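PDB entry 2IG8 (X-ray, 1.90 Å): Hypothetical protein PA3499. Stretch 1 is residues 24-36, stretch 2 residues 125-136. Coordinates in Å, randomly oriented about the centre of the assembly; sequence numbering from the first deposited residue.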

# COMPACT_ATOMS: atom_id res chain seq x y z
N LEU B 24 -6.55 10.10 10.38
CA LEU B 24 -7.53 11.03 9.81
C LEU B 24 -8.77 10.22 9.52
O LEU B 24 -8.69 9.22 8.80
CB LEU B 24 -7.03 11.64 8.49
CG LEU B 24 -5.75 12.47 8.49
CD1 LEU B 24 -5.33 12.71 7.06
CD2 LEU B 24 -5.95 13.79 9.22
N LEU B 25 -9.90 10.67 10.06
CA LEU B 25 -11.20 10.06 9.80
C LEU B 25 -11.78 10.79 8.60
O LEU B 25 -12.01 11.99 8.63
CB LEU B 25 -12.11 10.15 11.02
CG LEU B 25 -13.49 9.52 10.91
CD1 LEU B 25 -13.40 8.01 10.69
CD2 LEU B 25 -14.31 9.82 12.15
N VAL B 26 -11.95 10.05 7.52
CA VAL B 26 -12.36 10.60 6.24
C VAL B 26 -13.67 9.91 5.90
O VAL B 26 -13.67 8.79 5.40
CB VAL B 26 -11.31 10.31 5.15
CG1 VAL B 26 -11.82 10.73 3.77
CG2 VAL B 26 -9.98 11.01 5.51
N GLY B 27 -14.78 10.57 6.21
CA GLY B 27 -16.08 9.91 6.20
C GLY B 27 -16.10 8.82 7.27
O GLY B 27 -15.93 9.10 8.45
N GLU B 28 -16.32 7.58 6.84
CA GLU B 28 -16.29 6.41 7.72
C GLU B 28 -14.91 5.75 7.74
O GLU B 28 -14.65 4.87 8.54
CB GLU B 28 -17.34 5.38 7.27
CG GLU B 28 -18.79 5.84 7.44
CD GLU B 28 -19.19 6.04 8.90
OE1 GLU B 28 -18.65 5.37 9.79
OE2 GLU B 28 -20.08 6.87 9.15
N GLU B 29 -14.03 6.17 6.83
CA GLU B 29 -12.71 5.56 6.69
C GLU B 29 -11.72 6.14 7.69
O GLU B 29 -11.51 7.35 7.70
CB GLU B 29 -12.19 5.81 5.27
CG GLU B 29 -10.90 5.07 4.97
CD GLU B 29 -11.12 3.62 4.57
OE1 GLU B 29 -12.22 3.27 4.08
OE2 GLU B 29 -10.15 2.85 4.70
N LEU B 30 -11.11 5.30 8.52
CA LEU B 30 -10.01 5.75 9.40
C LEU B 30 -8.68 5.52 8.72
O LEU B 30 -8.19 4.40 8.62
CB LEU B 30 -10.02 5.05 10.75
CG LEU B 30 -9.09 5.70 11.79
CD1 LEU B 30 -9.48 7.14 12.05
CD2 LEU B 30 -9.10 4.86 13.09
N VAL B 31 -8.13 6.59 8.19
CA VAL B 31 -6.86 6.56 7.49
C VAL B 31 -5.78 6.73 8.54
O VAL B 31 -5.82 7.68 9.33
CB VAL B 31 -6.77 7.69 6.46
CG1 VAL B 31 -5.42 7.66 5.74
CG2 VAL B 31 -7.96 7.64 5.46
N MET B 32 -4.82 5.83 8.55
CA MET B 32 -3.81 5.79 9.57
C MET B 32 -2.43 5.76 8.96
O MET B 32 -2.21 5.10 7.94
CB MET B 32 -3.99 4.53 10.45
CG MET B 32 -5.25 4.53 11.32
SD MET B 32 -5.57 2.97 12.26
CE MET B 32 -6.65 2.17 11.06
N SER B 33 -1.49 6.41 9.63
CA SER B 33 -0.09 6.27 9.31
C SER B 33 0.41 4.90 9.73
O SER B 33 -0.18 4.23 10.57
CB SER B 33 0.75 7.35 10.03
OG SER B 33 0.57 8.62 9.41
N GLY B 34 1.54 4.51 9.15
CA GLY B 34 2.20 3.29 9.53
C GLY B 34 2.60 3.37 10.99
O GLY B 34 3.12 4.40 11.45
N MET B 35 2.33 2.30 11.71
CA MET B 35 2.61 2.23 13.14
C MET B 35 3.78 1.27 13.45
O MET B 35 3.94 0.23 12.81
CB MET B 35 1.35 1.82 13.90
CG MET B 35 0.27 2.94 14.00
SD MET B 35 0.68 4.37 15.03
CE MET B 35 0.76 5.66 13.76
N THR B 36 4.59 1.67 14.43
CA THR B 36 5.74 0.90 14.85
C THR B 36 5.75 0.81 16.38
O THR B 36 4.98 1.52 17.07
CB THR B 36 7.07 1.54 14.42
OG1 THR B 36 7.36 2.64 15.29
CG2 THR B 36 7.05 2.01 12.96
N LEU B 125 11.62 -4.10 14.03
CA LEU B 125 11.50 -5.32 13.24
C LEU B 125 10.24 -5.32 12.35
O LEU B 125 10.14 -6.14 11.45
CB LEU B 125 11.42 -6.55 14.15
CG LEU B 125 12.67 -6.89 14.95
CD1 LEU B 125 12.37 -8.01 16.01
CD2 LEU B 125 13.78 -7.25 13.98
N VAL B 126 9.29 -4.42 12.63
CA VAL B 126 8.00 -4.41 11.92
C VAL B 126 7.33 -3.05 11.94
O VAL B 126 7.46 -2.26 12.89
CB VAL B 126 7.05 -5.54 12.47
CG1 VAL B 126 6.66 -5.28 13.94
CG2 VAL B 126 5.78 -5.69 11.60
N GLU B 127 6.63 -2.76 10.84
CA GLU B 127 5.75 -1.61 10.74
C GLU B 127 4.48 -2.11 10.04
O GLU B 127 4.56 -2.92 9.12
CB GLU B 127 6.42 -0.48 9.94
CG GLU B 127 5.52 0.70 9.70
CD GLU B 127 6.27 2.03 9.54
OE1 GLU B 127 7.51 2.08 9.64
OE2 GLU B 127 5.59 3.05 9.34
N ILE B 128 3.34 -1.65 10.52
CA ILE B 128 2.08 -2.05 9.93
C ILE B 128 1.26 -0.85 9.49
O ILE B 128 1.07 0.11 10.26
CB ILE B 128 1.26 -2.94 10.88
CG1 ILE B 128 2.05 -4.21 11.23
CG2 ILE B 128 -0.11 -3.24 10.24
CD1 ILE B 128 1.37 -5.18 12.27
N ASP B 129 0.81 -0.91 8.24
CA ASP B 129 -0.09 0.06 7.66
C ASP B 129 -1.49 -0.54 7.69
O ASP B 129 -1.75 -1.54 6.99
CB ASP B 129 0.36 0.37 6.22
CG ASP B 129 -0.29 1.62 5.63
OD1 ASP B 129 -1.08 2.32 6.32
OD2 ASP B 129 -0.03 1.90 4.44
N ALA B 130 -2.36 0.01 8.53
CA ALA B 130 -3.69 -0.57 8.82
C ALA B 130 -4.78 0.25 8.12
O ALA B 130 -4.75 1.49 8.10
CB ALA B 130 -3.97 -0.61 10.34
N TRP B 131 -5.74 -0.47 7.54
CA TRP B 131 -6.90 0.15 6.90
C TRP B 131 -8.15 -0.30 7.66
O TRP B 131 -8.31 -1.50 7.96
CB TRP B 131 -7.01 -0.27 5.43
CG TRP B 131 -5.75 -0.04 4.64
CD1 TRP B 131 -4.61 -0.79 4.69
CD2 TRP B 131 -5.50 0.99 3.69
NE1 TRP B 131 -3.66 -0.28 3.85
CE2 TRP B 131 -4.18 0.81 3.21
CE3 TRP B 131 -6.25 2.06 3.20
CZ2 TRP B 131 -3.60 1.65 2.26
CZ3 TRP B 131 -5.67 2.92 2.23
CH2 TRP B 131 -4.35 2.71 1.78
N ALA B 132 -9.00 0.67 7.98
CA ALA B 132 -10.25 0.42 8.71
C ALA B 132 -11.37 1.37 8.28
O ALA B 132 -11.13 2.46 7.75
CB ALA B 132 -10.01 0.55 10.23
N ARG B 133 -12.60 0.89 8.49
CA ARG B 133 -13.85 1.64 8.32
C ARG B 133 -14.70 1.48 9.58
O ARG B 133 -14.89 0.35 10.04
CB ARG B 133 -14.67 1.02 7.21
CG ARG B 133 -14.22 1.34 5.85
CD ARG B 133 -15.18 0.75 4.89
NE ARG B 133 -16.42 1.52 4.84
CZ ARG B 133 -16.58 2.60 4.09
NH1 ARG B 133 -15.58 3.06 3.34
NH2 ARG B 133 -17.74 3.24 4.10
N LEU B 134 -15.27 2.57 10.08
CA LEU B 134 -16.06 2.53 11.31
C LEU B 134 -17.44 1.86 11.15
O LEU B 134 -18.11 1.57 12.15
CB LEU B 134 -16.24 3.94 11.85
CG LEU B 134 -14.94 4.68 12.21
CD1 LEU B 134 -15.24 6.07 12.74
CD2 LEU B 134 -14.13 3.89 13.20
N ASP B 135 -17.86 1.61 9.92
CA ASP B 135 -19.20 1.09 9.64
C ASP B 135 -19.23 -0.39 9.25
O ASP B 135 -20.21 -0.86 8.68
CB ASP B 135 -19.86 1.96 8.56
CG ASP B 135 -19.11 1.96 7.24
OD1 ASP B 135 -17.93 1.57 7.18
OD2 ASP B 135 -19.70 2.38 6.24
N ILE B 136 -18.15 -1.13 9.55
CA ILE B 136 -18.08 -2.57 9.33
C ILE B 136 -17.63 -3.29 10.60
O ILE B 136 -17.01 -2.68 11.48
CB ILE B 136 -17.13 -2.94 8.16
CG1 ILE B 136 -15.66 -2.70 8.55
CG2 ILE B 136 -17.50 -2.14 6.91
CD1 ILE B 136 -14.67 -3.18 7.52
O HOH W 1 -8.22 3.23 6.34
O HOH W 2 -5.12 3.74 6.52
O HOH W 3 -1.25 1.70 10.58

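The strand at 29-32 and the strand at 126-133 run antiparallel: their N-to-C directions differ by 162°, and their axes approach to 4.7 Å. The pairing is direct at its two ends and opens between them. At one end, L134 N donates to E28 O (2.8 Å, 168° at the hydrogen) and L30 N donates to A132 O (2.9 Å, 145°), flanking the E29 and R133 pair, whose CA atoms lie 4.4 Å apart. At the other end, M35 N to I128 O (2.9 Å, 174°) and I128 N to M35 O (3.0 Å, 163°) form a reciprocal, nearly linear couple. Contacts from CA supplement these bonds: R133 CA lies 3.3 Å from E28 O, E127 CA 3.3 Å from M35 O, and G34 CA 3.5 Å from I128 O.

Between these ends the strands separate, M32 CA and A130 CA being 6.4 Å apart, and water carries the connection. Water 1 accepts from A132 N (3.1 Å) and lies within bonding distance of L30 O, at 2.6 Å. Water 2 accepts from M32 N (2.9 Å) and donates to A130 O (2.8 Å). Water 3 accepts from A130 N (2.9 Å) and donates to S33 O (2.7 Å) and I128 O (2.8 Å). Backbone groups too far apart to bond directly are thus bridged.

Among the side chains, E29 and R133 share one face of the sheet and form a salt bridge, but E29 OE1 to R133 NH1 is 3.4 Å with an angle of 134°, so the hydrogen bond within it is weak. R133 is held more firmly inside its own stretch, where NE reaches D135 OD1 at 2.8 Å and NH2 reaches D135 OD2 at 3.0 Å. E28 CB packs over one face of the guanidinium, 3.8 Å from R133 NH2. The other carboxylate oxygen of E29, OE2, approaches the W131 ring at its edge, 4.3 Å from CE3.

Apolar packing is concentrated in a few methyl contacts. M32, its CA-to-CB bond directed toward the other stretch, brings CE to 3.8 Å from A132 CB and 3.9 Å from A130 CB; L25 CD1 meets L134 CD1 at 3.4 Å. At G34, the absence of a side chain matters: an ideally placed CB would lie 2.3 Å from E127 OE2, a clash, whereas G34 CA sits 3.4 Å from that same OE2. Beyond it, T36 CG2 packs 3.4 Å from E127 OE1.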